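Local coordinates for stage II sporulation protein E (SpoIIE) (PDB 3ZT9) that probably acts as a manganese-dependent PP2C-type phosphatase that removes phosphate from a partner protein in stressosome-linked signalling, at residues A22-R27 against S59-G64; T63-I68 against L86-R91; L118-I123 against H130-A135; A160-Y165 against E170-L175. All coordinates share one frame; numbering follows the deposited sequence.

Contact 1: residues A22-R27 against S59-G64; sequences ACLVKR and SSMNTG
The side chain of M61 projects at strand 21-28 and ends against L24 and K26, two residues that stand on the same face of the strand, and it meets the two in different ways. With L24 the approach is tip to tip: M61 CE faces L24 CD2 at 3.2 Å, tighter than two methyl groups normally come, so the exact placing of one of them is doubtful. With K26 the two chains cross at a slant, K26 CG lying 3.7 Å from M61 SD and K26 CB 3.9 Å from M61 CE. The lysine lends only its aliphatic root. It leaves the backbone with CG anti to N (chi1 -173°), then bends at chi2 and again at chi4, which carries the amine away from the sulfur to a weak hydrogen bond with R27 O. Strand 21-28 is an edge strand of one sheet of the alpha-beta-beta-alpha sandwich of PP2C-type phosphatases; helix 43-60 runs over its face, where L24 also touches I54, and 59-64 links that helix to helix 65-76. Cutting M61 back to an alanine would probably open a gap beside the L24 methyl and the K26 stem, with the link losing its apolar contact to both. The link is shaped by a type II turn from S60 to T63. S60 O takes two bonds there, from T63 N at 3.2 Å and from T63 OG1 at 2.6 Å, the hydroxyl lying in the carbonyl plane on a lone pair. N62, within the turn, donates through ND2 to E29 OE2.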
loop_
_atom_site.group_PDB
_atom_site.type_symbol
_atom_site.label_atom_id
_atom_site.label_comp_id
_atom_site.label_asym_id
_atom_site.label_seq_id
_atom_site.Cartn_x
_atom_site.Cartn_y
_atom_site.Cartn_z
ATOM N N ALA A 22 5.424 -5.775 -3.072
ATOM C CA ALA A 22 6.074 -4.624 -3.674
ATOM C C ALA A 22 5.485 -3.313 -3.163
ATOM O O ALA A 22 4.305 -3.251 -2.853
ATOM C CB ALA A 22 5.953 -4.681 -5.197
ATOM N N CYS A 23 6.316 -2.268 -3.128
ATOM C CA CYS A 23 5.919 -0.912 -2.711
ATOM C C CYS A 23 6.189 0.120 -3.821
ATOM O O CYS A 23 7.151 -0.007 -4.582
ATOM C CB CYS A 23 6.721 -0.498 -1.453
ATOM S SG CYS A 23 6.286 -1.503 -0.029
ATOM N N LEU A 24 5.345 1.152 -3.885
ATOM C CA LEU A 24 5.547 2.292 -4.781
ATOM C C LEU A 24 5.280 3.571 -3.999
ATOM O O LEU A 24 4.300 3.661 -3.263
ATOM C CB LEU A 24 4.547 2.247 -5.935
ATOM C CG LEU A 24 4.555 3.462 -6.872
ATOM C CD1 LEU A 24 5.814 3.485 -7.700
ATOM C CD2 LEU A 24 3.341 3.422 -7.775
ATOM N N VAL A 25 6.187 4.521 -4.110
ATOM C CA VAL A 25 5.955 5.897 -3.674
ATOM C C VAL A 25 6.309 6.755 -4.861
ATOM O O VAL A 25 7.438 6.718 -5.339
ATOM C CB VAL A 25 6.834 6.307 -2.460
ATOM C CG1 VAL A 25 6.629 7.761 -2.139
ATOM C CG2 VAL A 25 6.460 5.385 -1.261
ATOM N N LYS A 26 5.367 7.552 -5.334
ATOM C CA LYS A 26 5.630 8.370 -6.507
ATOM C C LYS A 26 5.027 9.751 -6.321
ATOM O O LYS A 26 3.878 9.877 -5.929
ATOM C CB LYS A 26 5.087 7.664 -7.762
ATOM C CG LYS A 26 5.458 8.348 -9.105
ATOM C CD LYS A 26 6.943 8.722 -9.169
ATOM C CE LYS A 26 7.414 9.302 -10.533
ATOM N NZ LYS A 26 6.877 10.641 -10.965
ATOM N N ARG A 27 5.836 10.780 -6.554
ATOM C CA ARG A 27 5.461 12.150 -6.274
ATOM C C ARG A 27 5.303 12.827 -7.610
ATOM O O ARG A 27 6.179 12.747 -8.477
ATOM C CB ARG A 27 6.528 12.863 -5.433
ATOM C CG ARG A 27 7.108 12.006 -4.306
ATOM C CD ARG A 27 8.027 12.804 -3.392
ATOM N NE ARG A 27 8.604 11.988 -2.318
ATOM C CZ ARG A 27 8.328 12.136 -1.023
ATOM N NH1 ARG A 27 7.470 13.065 -0.617
ATOM N NH2 ARG A 27 8.912 11.354 -0.129
ATOM N N SER A 59 2.355 3.520 -14.354
ATOM C CA SER A 59 2.116 3.926 -15.737
ATOM C C SER A 59 0.725 4.586 -15.889
ATOM O O SER A 59 0.487 5.315 -16.839
ATOM C CB SER A 59 2.260 2.723 -16.668
ATOM O OG SER A 59 1.121 1.894 -16.574
ATOM N N SER A 60 -0.173 4.332 -14.941
ATOM C CA SER A 60 -1.576 4.761 -15.026
ATOM C C SER A 60 -1.897 5.920 -14.087
ATOM O O SER A 60 -3.047 6.308 -13.942
ATOM C CB SER A 60 -2.488 3.604 -14.628
ATOM O OG SER A 60 -2.283 2.505 -15.474
ATOM N N MET A 61 -0.898 6.478 -13.438
ATOM C CA MET A 61 -1.170 7.592 -12.546
ATOM C C MET A 61 -1.913 8.742 -13.163
ATOM O O MET A 61 -1.698 9.121 -14.299
ATOM C CB MET A 61 0.115 8.109 -11.977
ATOM C CG MET A 61 0.479 7.185 -10.938
ATOM S SD MET A 61 1.969 7.411 -10.071
ATOM C CE MET A 61 1.812 5.961 -9.099
ATOM N N ASN A 62 -2.774 9.318 -12.349
ATOM C CA ASN A 62 -3.575 10.462 -12.757
ATOM C C ASN A 62 -4.529 10.176 -13.896
ATOM O O ASN A 62 -4.986 11.091 -14.581
ATOM C CB ASN A 62 -2.689 11.656 -13.054
ATOM C CG ASN A 62 -2.474 12.500 -11.826
ATOM O OD1 ASN A 62 -3.343 12.566 -10.947
ATOM N ND2 ASN A 62 -1.312 13.117 -11.732
ATOM N N THR A 63 -4.876 8.904 -14.043
ATOM C CA THR A 63 -6.067 8.523 -14.799
ATOM C C THR A 63 -7.260 8.120 -13.929
ATOM O O THR A 63 -8.320 7.782 -14.458
ATOM C CB THR A 63 -5.802 7.339 -15.752
ATOM O OG1 THR A 63 -5.400 6.190 -15.014
ATOM C CG2 THR A 63 -4.737 7.677 -16.785
ATOM N N GLY A 64 -7.095 8.137 -12.611
ATOM C CA GLY A 64 -8.194 7.795 -11.713
ATOM C C GLY A 64 -8.128 6.353 -11.251
ATOM O O GLY A 64 -7.705 5.478 -11.992
#

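Contact 2: residues T63-I68 against L86-R91; sequences TGLVNI and LCRVDR
L65 meets R88 on the stem below its flat guanidinium group: L65 CD1 is 4.3 Å from R88 CD, and no atom of 63-68 lies over either face of the group. The partners of its nitrogens lie elsewhere. NE makes a weak bond to a water that also accepts from G64 N at 3.2 Å, NH2 bonds to N62 OD1, and NH1 has a long ion pair with D90 OD2 at 3.9 Å. The other flat group, the N67 carboxamide, turns back to T63, just ahead of the N-cap G64, where ND2 donates to T63 OG1 at 3.0 Å with the oxygen tilted 16° from the amide plane.

Beneath these polar groups helix 65-76 packs on the face of strand 82-90, the middle strand of its sheet. A chi1 of 171° swings the L86 branch beside its own carbonyl carbon, and CD2 meets both helix residues. I68 crosses L86 at about a right angle, bringing I68 CD1 to 3.8 Å and I68 CG2 to 4.0 Å from L86 CD2. L65 comes in more slantwise, its CG 4.2 Å from the same L86 methyl.

With no direct hydrogen bond between the segments, helix and strand are held here mainly by the burial of branched aliphatic groups; the water bridge at the helix N-cap, weak on the arginine side, probably adds little polar grip.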
loop_
_atom_site.group_PDB
_atom_site.type_symbol
_atom_site.label_atom_id
_atom_site.label_comp_id
_atom_site.label_asym_id
_atom_site.label_seq_id
_atom_site.Cartn_x
_atom_site.Cartn_y
_atom_site.Cartn_z
ATOM N N THR A 63 -4.876 8.904 -14.043
ATOM C CA THR A 63 -6.067 8.523 -14.799
ATOM C C THR A 63 -7.260 8.120 -13.929
ATOM O O THR A 63 -8.320 7.782 -14.458
ATOM C CB THR A 63 -5.802 7.339 -15.752
ATOM O OG1 THR A 63 -5.400 6.190 -15.014
ATOM C CG2 THR A 63 -4.737 7.677 -16.785
ATOM N N GLY A 64 -7.095 8.137 -12.611
ATOM C CA GLY A 64 -8.194 7.795 -11.713
ATOM C C GLY A 64 -8.128 6.353 -11.251
ATOM O O GLY A 64 -7.705 5.478 -11.992
ATOM N N LEU A 65 -8.492 6.105 -9.991
ATOM C CA LEU A 65 -8.292 4.791 -9.393
ATOM C C LEU A 65 -9.062 3.675 -10.136
ATOM O O LEU A 65 -8.605 2.535 -10.194
ATOM C CB LEU A 65 -8.683 4.834 -7.898
ATOM C CG LEU A 65 -7.562 5.305 -6.973
ATOM C CD1 LEU A 65 -7.188 6.752 -7.348
ATOM C CD2 LEU A 65 -8.005 5.200 -5.480
ATOM N N VAL A 66 -10.232 3.982 -10.690
ATOM C CA VAL A 66 -10.971 2.940 -11.388
ATOM C C VAL A 66 -10.155 2.415 -12.549
ATOM O O VAL A 66 -9.954 1.202 -12.701
ATOM C CB VAL A 66 -12.345 3.453 -11.878
ATOM C CG1 VAL A 66 -12.944 2.488 -12.915
ATOM C CG2 VAL A 66 -13.285 3.668 -10.664
ATOM N N ASN A 67 -9.683 3.338 -13.374
ATOM C CA ASN A 67 -8.822 2.962 -14.491
ATOM C C ASN A 67 -7.551 2.263 -14.009
ATOM O O ASN A 67 -7.141 1.245 -14.576
ATOM C CB ASN A 67 -8.443 4.177 -15.321
ATOM C CG ASN A 67 -7.827 3.789 -16.647
ATOM O OD1 ASN A 67 -8.492 3.204 -17.507
ATOM N ND2 ASN A 67 -6.551 4.097 -16.820
ATOM N N ILE A 68 -6.934 2.795 -12.963
ATOM C CA ILE A 68 -5.676 2.229 -12.471
ATOM C C ILE A 68 -5.832 0.754 -12.096
ATOM O O ILE A 68 -5.040 -0.090 -12.515
ATOM C CB ILE A 68 -5.126 3.004 -11.282
ATOM C CG1 ILE A 68 -4.562 4.357 -11.730
ATOM C CG2 ILE A 68 -4.018 2.191 -10.568
ATOM C CD1 ILE A 68 -4.450 5.369 -10.577
ATOM N N LEU A 86 -3.902 1.372 -3.128
ATOM C CA LEU A 86 -3.302 2.610 -3.558
ATOM C C LEU A 86 -4.001 3.750 -2.826
ATOM O O LEU A 86 -5.245 3.769 -2.699
ATOM C CB LEU A 86 -3.521 2.765 -5.059
ATOM C CG LEU A 86 -3.129 4.115 -5.652
ATOM C CD1 LEU A 86 -1.664 4.291 -5.510
ATOM C CD2 LEU A 86 -3.534 4.131 -7.142
ATOM N N CYS A 87 -3.194 4.674 -2.337
ATOM C CA CYS A 87 -3.684 5.925 -1.736
ATOM C C CYS A 87 -3.176 7.051 -2.596
ATOM O O CYS A 87 -1.995 7.092 -2.940
ATOM C CB CYS A 87 -3.103 6.164 -0.336
ATOM S SG CYS A 87 -3.687 5.093 0.966
ATOM N N ARG A 88 -4.043 7.990 -2.915
ATOM C CA ARG A 88 -3.632 9.132 -3.729
ATOM C C ARG A 88 -3.845 10.336 -2.829
ATOM O O ARG A 88 -4.961 10.595 -2.418
ATOM C CB ARG A 88 -4.492 9.252 -4.996
ATOM C CG ARG A 88 -4.214 10.521 -5.855
ATOM C CD ARG A 88 -5.180 10.534 -7.097
ATOM N NE ARG A 88 -4.862 11.563 -8.093
ATOM C CZ ARG A 88 -5.185 12.842 -7.970
ATOM N NH1 ARG A 88 -5.822 13.272 -6.885
ATOM N NH2 ARG A 88 -4.866 13.700 -8.927
ATOM N N VAL A 89 -2.768 11.016 -2.478
ATOM C CA VAL A 89 -2.849 12.137 -1.527
ATOM C C VAL A 89 -2.556 13.443 -2.223
ATOM O O VAL A 89 -1.420 13.708 -2.625
ATOM C CB VAL A 89 -1.823 11.944 -0.406
ATOM C CG1 VAL A 89 -2.055 12.964 0.700
ATOM C CG2 VAL A 89 -1.922 10.491 0.107
ATOM N N ASP A 90 -3.585 14.251 -2.402
ATOM C CA ASP A 90 -3.442 15.515 -3.055
ATOM C C ASP A 90 -3.207 16.566 -2.003
ATOM O O ASP A 90 -4.141 17.145 -1.509
ATOM C CB ASP A 90 -4.751 15.769 -3.791
ATOM C CG ASP A 90 -4.701 16.935 -4.694
ATOM O OD1 ASP A 90 -3.860 17.853 -4.543
ATOM O OD2 ASP A 90 -5.595 16.935 -5.568
ATOM N N ARG A 91 -1.953 16.820 -1.656
ATOM C CA ARG A 91 -1.692 17.690 -0.516
ATOM C C ARG A 91 -2.047 19.145 -0.800
ATOM O O ARG A 91 -2.476 19.868 0.080
ATOM C CB ARG A 91 -0.233 17.522 -0.099
ATOM C CG ARG A 91 0.102 16.071 0.172
ATOM C CD ARG A 91 1.557 15.920 0.573
ATOM N NE ARG A 91 1.819 16.576 1.848
ATOM C CZ ARG A 91 2.779 17.468 2.078
ATOM N NH1 ARG A 91 3.611 17.877 1.111
ATOM N NH2 ARG A 91 2.894 17.955 3.303
HETATM O O HOH W 1 -5.167 9.161 -10.319
#

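Contact 3: residues L118-I123 against H130-A135; sequences LATPGI and HQLLIA
The carbonyl oxygen of L118 takes hydrogen bonds from two waters, and both waters also reach L133 O across the contact. One water lies 2.7 Å from each of L118 O and L133 O, but it has more acceptors nearby than protons to give, so its bonds are probably shared in turn. The other is 2.8 Å from L118 O and 3.0 Å from L133 O. Two backbones that make no direct hydrogen bond to each other are thus joined through solvent.

Beside the waters, T120 presses its methyl on the L133 backbone. T120 CG2 stands anti to the carbonyl carbon, a placing that brings it to 3.3 Å from L133 N and 3.8 Å from L133 CB. Its hydroxyl turns elsewhere, to a weak hydrogen bond with I100 O. On the solvent side the leucine ends complete the contact, L118 CD2 lying 3.9 Å from L133 CD1.

Both segments belong to the long connection from strand 113-115 of one sheet to strand 135-138 at the border of the other. T120 bonds through its backbone to I100 and G102 by strand 95-101, while L132 packs on V101 of that strand and F69 of helix 65-76.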
loop_
_atom_site.group_PDB
_atom_site.type_symbol
_atom_site.label_atom_id
_atom_site.label_comp_id
_atom_site.label_asym_id
_atom_site.label_seq_id
_atom_site.Cartn_x
_atom_site.Cartn_y
_atom_site.Cartn_z
ATOM N N LEU A 118 -12.225 0.675 3.464
ATOM C CA LEU A 118 -12.796 -0.632 3.221
ATOM C C LEU A 118 -12.235 -1.241 1.945
ATOM O O LEU A 118 -12.231 -0.584 0.898
ATOM C CB LEU A 118 -14.296 -0.480 3.073
ATOM C CG LEU A 118 -15.001 -1.759 2.632
ATOM C CD1 LEU A 118 -14.711 -2.869 3.643
ATOM C CD2 LEU A 118 -16.494 -1.477 2.517
ATOM N N ALA A 119 -11.765 -2.476 2.054
ATOM C CA ALA A 119 -11.241 -3.233 0.934
ATOM C C ALA A 119 -12.385 -3.827 0.150
ATOM O O ALA A 119 -13.422 -4.165 0.709
ATOM C CB ALA A 119 -10.330 -4.395 1.413
ATOM N N THR A 120 -12.170 -3.956 -1.148
ATOM C CA THR A 120 -13.084 -4.746 -1.980
ATOM C C THR A 120 -12.453 -6.105 -2.213
ATOM O O THR A 120 -11.330 -6.164 -2.623
ATOM C CB THR A 120 -13.328 -4.045 -3.334
ATOM O OG1 THR A 120 -12.300 -4.386 -4.256
ATOM C CG2 THR A 120 -13.332 -2.545 -3.149
ATOM N N PRO A 121 -13.186 -7.206 -1.961
ATOM C CA PRO A 121 -12.600 -8.527 -2.172
ATOM C C PRO A 121 -12.228 -8.770 -3.635
ATOM O O PRO A 121 -12.825 -8.223 -4.553
ATOM C CB PRO A 121 -13.713 -9.495 -1.735
ATOM C CG PRO A 121 -14.967 -8.731 -1.876
ATOM C CD PRO A 121 -14.613 -7.292 -1.595
ATOM N N GLY A 122 -11.226 -9.599 -3.846
ATOM C CA GLY A 122 -10.872 -9.978 -5.193
ATOM C C GLY A 122 -9.388 -10.233 -5.313
ATOM O O GLY A 122 -8.647 -10.051 -4.365
ATOM N N ILE A 123 -8.965 -10.624 -6.510
ATOM C CA ILE A 123 -7.556 -10.855 -6.817
ATOM C C ILE A 123 -7.307 -10.278 -8.199
ATOM O O ILE A 123 -7.901 -10.733 -9.167
ATOM C CB ILE A 123 -7.179 -12.362 -6.856
ATOM C CG1 ILE A 123 -7.382 -12.979 -5.474
ATOM C CG2 ILE A 123 -5.683 -12.527 -7.354
ATOM C CD1 ILE A 123 -7.204 -14.496 -5.431
ATOM N N HIS A 130 -17.204 -6.556 -8.417
ATOM C CA HIS A 130 -18.326 -5.924 -9.098
ATOM C C HIS A 130 -17.987 -4.463 -9.374
ATOM O O HIS A 130 -18.226 -3.952 -10.466
ATOM C CB HIS A 130 -19.590 -6.036 -8.240
ATOM C CG HIS A 130 -20.830 -5.542 -8.919
ATOM N ND1 HIS A 130 -21.346 -6.142 -10.047
ATOM C CD2 HIS A 130 -21.659 -4.512 -8.627
ATOM C CE1 HIS A 130 -22.438 -5.501 -10.423
ATOM N NE2 HIS A 130 -22.649 -4.506 -9.579
ATOM N N GLN A 131 -17.416 -3.798 -8.376
ATOM C CA GLN A 131 -16.948 -2.433 -8.549
ATOM C C GLN A 131 -16.091 -1.959 -7.368
ATOM O O GLN A 131 -16.301 -2.340 -6.203
ATOM C CB GLN A 131 -18.122 -1.479 -8.771
ATOM C CG GLN A 131 -19.013 -1.257 -7.562
ATOM C CD GLN A 131 -19.819 0.028 -7.675
ATOM O OE1 GLN A 131 -20.316 0.373 -8.755
ATOM N NE2 GLN A 131 -19.933 0.757 -6.559
ATOM N N LEU A 132 -15.125 -1.117 -7.702
ATOM C CA LEU A 132 -14.135 -0.641 -6.759
ATOM C C LEU A 132 -14.770 0.341 -5.793
ATOM O O LEU A 132 -15.466 1.255 -6.218
ATOM C CB LEU A 132 -13.031 0.063 -7.556
ATOM C CG LEU A 132 -11.708 0.377 -6.880
ATOM C CD1 LEU A 132 -10.950 -0.873 -6.404
ATOM C CD2 LEU A 132 -10.868 1.185 -7.860
ATOM N N LEU A 133 -14.527 0.175 -4.498
ATOM C CA LEU A 133 -15.059 1.130 -3.520
ATOM C C LEU A 133 -13.970 2.122 -3.134
ATOM O O LEU A 133 -13.030 1.795 -2.420
ATOM C CB LEU A 133 -15.586 0.419 -2.282
ATOM C CG LEU A 133 -17.018 -0.107 -2.425
ATOM C CD1 LEU A 133 -17.400 -0.890 -1.190
ATOM C CD2 LEU A 133 -18.006 1.026 -2.656
ATOM N N ILE A 134 -14.079 3.343 -3.629
ATOM C CA ILE A 134 -13.042 4.331 -3.324
ATOM C C ILE A 134 -13.430 5.120 -2.099
ATOM O O ILE A 134 -14.473 5.799 -2.080
ATOM C CB ILE A 134 -12.884 5.317 -4.503
ATOM C CG1 ILE A 134 -12.383 4.550 -5.726
ATOM C CG2 ILE A 134 -11.913 6.430 -4.136
ATOM C CD1 ILE A 134 -12.471 5.337 -7.063
ATOM N N ALA A 135 -12.593 5.026 -1.075
ATOM C CA ALA A 135 -12.775 5.839 0.118
ATOM C C ALA A 135 -12.221 7.215 -0.160
ATOM O O ALA A 135 -11.233 7.351 -0.853
ATOM C CB ALA A 135 -12.022 5.205 1.281
HETATM O O HOH W 2 -11.577 -0.320 -1.733
HETATM O O HOH W 3 -13.068 2.091 0.594
#

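Contact 4: residues A160-Y165 against E170-L175; sequences ALLANY and EELVRL
Helix 169-180 rests here on the short helical turn that precedes it in the chain, with L172 of the helix meeting L161 and L162 of the turn. Residues 160-162 coil like a helix, but the bonds within 160-165 reach three residues back, from A163 N to A160 O and from N164 N to L161 O at 3.1 Å. L161 O is also covered by L172, whose CD1 lies 3.5 Å and CD2 3.7 Å from it. The L161 and L172 side chains run alongside one another, pointing opposite ways, L161 CG coming within 3.6 Å of L172 CD1. With chi1 at 178°, its branch trans to the amide nitrogen, L172 lays its second methyl on the residue after L161, CD2 lying 3.9 Å from L162 CA. An alanine at L172 removes both methyls and is likely to leave a gap over L161 O and L162.

R193 NH1 donates to both L162 O and N164 O, tying the turn to the C-terminus, and R193 also belongs to a manganese site with E141. I176, one helical turn on from L172, touches L161 and L162, while L162 and V173 both pack on V191 of strand 187-192, with Y9 of strand 6-11 next to V173.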
loop_
_atom_site.group_PDB
_atom_site.type_symbol
_atom_site.label_atom_id
_atom_site.label_comp_id
_atom_site.label_asym_id
_atom_site.label_seq_id
_atom_site.Cartn_x
_atom_site.Cartn_y
_atom_site.Cartn_z
ATOM N N ALA A 160 0.111 5.175 18.146
ATOM C CA ALA A 160 0.955 6.241 18.683
ATOM C C ALA A 160 2.396 6.124 18.200
ATOM O O ALA A 160 3.109 7.104 18.153
ATOM C CB ALA A 160 0.908 6.216 20.172
ATOM N N LEU A 161 2.828 4.930 17.811
ATOM C CA LEU A 161 4.195 4.771 17.351
ATOM C C LEU A 161 4.393 5.584 16.051
ATOM O O LEU A 161 5.489 6.116 15.748
ATOM C CB LEU A 161 4.450 3.275 17.149
ATOM C CG LEU A 161 5.857 2.832 16.832
ATOM C CD1 LEU A 161 6.869 3.239 17.931
ATOM C CD2 LEU A 161 5.823 1.310 16.621
ATOM N N LEU A 162 3.310 5.715 15.274
ATOM C CA LEU A 162 3.371 6.471 14.017
ATOM C C LEU A 162 3.585 7.978 14.255
ATOM O O LEU A 162 4.109 8.663 13.388
ATOM C CB LEU A 162 2.115 6.199 13.184
ATOM C CG LEU A 162 1.823 4.679 13.023
ATOM C CD1 LEU A 162 0.434 4.464 12.420
ATOM C CD2 LEU A 162 2.840 4.011 12.182
ATOM N N ALA A 163 3.249 8.463 15.446
ATOM C CA ALA A 163 3.449 9.880 15.776
ATOM C C ALA A 163 4.781 10.091 16.526
ATOM O O ALA A 163 5.040 11.175 17.048
ATOM C CB ALA A 163 2.285 10.393 16.610
ATOM N N ASN A 164 5.618 9.058 16.588
ATOM C CA ASN A 164 6.934 9.212 17.208
ATOM C C ASN A 164 7.942 9.713 16.169
ATOM O O ASN A 164 8.304 8.983 15.244
ATOM C CB ASN A 164 7.437 7.880 17.785
ATOM C CG ASN A 164 8.635 8.083 18.686
ATOM O OD1 ASN A 164 9.578 8.716 18.278
ATOM N ND2 ASN A 164 8.589 7.572 19.913
ATOM N N TYR A 165 8.383 10.959 16.320
ATOM C CA TYR A 165 9.283 11.553 15.366
ATOM C C TYR A 165 10.720 11.526 15.856
ATOM O O TYR A 165 11.560 12.137 15.219
ATOM C CB TYR A 165 8.875 13.001 15.050
ATOM C CG TYR A 165 7.629 13.110 14.190
ATOM C CD1 TYR A 165 6.367 13.104 14.757
ATOM C CD2 TYR A 165 7.736 13.244 12.788
ATOM C CE1 TYR A 165 5.255 13.224 13.951
ATOM C CE2 TYR A 165 6.636 13.374 11.996
ATOM C CZ TYR A 165 5.389 13.355 12.572
ATOM O OH TYR A 165 4.249 13.472 11.757
ATOM N N GLU A 170 11.772 6.201 7.748
ATOM C CA GLU A 170 12.520 5.036 7.272
ATOM C C GLU A 170 12.886 4.124 8.427
ATOM O O GLU A 170 12.715 2.879 8.357
ATOM C CB GLU A 170 13.771 5.492 6.534
ATOM C CG GLU A 170 13.522 5.698 5.052
ATOM C CD GLU A 170 13.350 4.377 4.295
ATOM O OE1 GLU A 170 14.159 3.443 4.514
ATOM O OE2 GLU A 170 12.413 4.270 3.480
ATOM N N GLU A 171 13.365 4.725 9.514
ATOM C CA GLU A 171 13.683 3.938 10.696
ATOM C C GLU A 171 12.410 3.324 11.319
ATOM O O GLU A 171 12.415 2.197 11.779
ATOM C CB GLU A 171 14.385 4.818 11.751
ATOM C CG GLU A 171 15.754 5.299 11.292
ATOM C CD GLU A 171 16.293 6.409 12.139
ATOM O OE1 GLU A 171 15.525 6.967 12.946
ATOM O OE2 GLU A 171 17.496 6.707 11.994
ATOM N N LEU A 172 11.317 4.066 11.328
ATOM C CA LEU A 172 10.102 3.599 11.981
ATOM C C LEU A 172 9.493 2.380 11.217
ATOM O O LEU A 172 9.058 1.410 11.836
ATOM C CB LEU A 172 9.105 4.760 12.021
ATOM C CG LEU A 172 7.742 4.471 12.636
ATOM C CD1 LEU A 172 7.870 4.200 14.142
ATOM C CD2 LEU A 172 6.837 5.666 12.349
ATOM N N VAL A 173 9.492 2.406 9.889
ATOM C CA VAL A 173 8.869 1.303 9.103
ATOM C C VAL A 173 9.735 0.059 9.223
ATOM O O VAL A 173 9.231 -1.060 9.232
ATOM C CB VAL A 173 8.632 1.629 7.576
ATOM C CG1 VAL A 173 7.576 2.699 7.416
ATOM C CG2 VAL A 173 9.971 2.017 6.863
ATOM N N ARG A 174 11.039 0.253 9.379
ATOM C CA ARG A 174 11.917 -0.896 9.600
ATOM C C ARG A 174 11.610 -1.525 10.942
ATOM O O ARG A 174 11.519 -2.747 11.057
ATOM C CB ARG A 174 13.385 -0.502 9.566
ATOM C CG ARG A 174 14.277 -1.709 9.592
ATOM C CD ARG A 174 15.733 -1.357 9.621
ATOM N NE ARG A 174 16.468 -2.560 10.012
ATOM C CZ ARG A 174 17.787 -2.685 9.992
ATOM N NH1 ARG A 174 18.546 -1.665 9.612
ATOM N NH2 ARG A 174 18.340 -3.836 10.357
ATOM N N LEU A 175 11.427 -0.685 11.954
ATOM C CA LEU A 175 11.109 -1.207 13.289
ATOM C C LEU A 175 9.752 -1.931 13.241
ATOM O O LEU A 175 9.588 -3.005 13.799
ATOM C CB LEU A 175 11.071 -0.084 14.306
ATOM C CG LEU A 175 10.595 -0.471 15.724
ATOM C CD1 LEU A 175 11.530 -1.535 16.307
ATOM C CD2 LEU A 175 10.525 0.779 16.673
#

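Contacts 2 and 4 are buried and mainly aliphatic, contact 2 with a weak water link at its margin, whereas contacts 1 and 3 lie near the surface, one mixing thioether and lysine stem, the other relying on bridging waters. Contacts 1 and 2 share T63 and G64, touch each other, and hold the link after helix 43-60, and helix 65-76, to the same sheet. Contact 3 joins this group from the loop side, where L132 and I134 pack on L65 and V66. Contact 4 stands apart, about 28 Å from contact 3 between centres and across the chain's centre from it, and serves the other sheet, near the C-terminal strand 187-192.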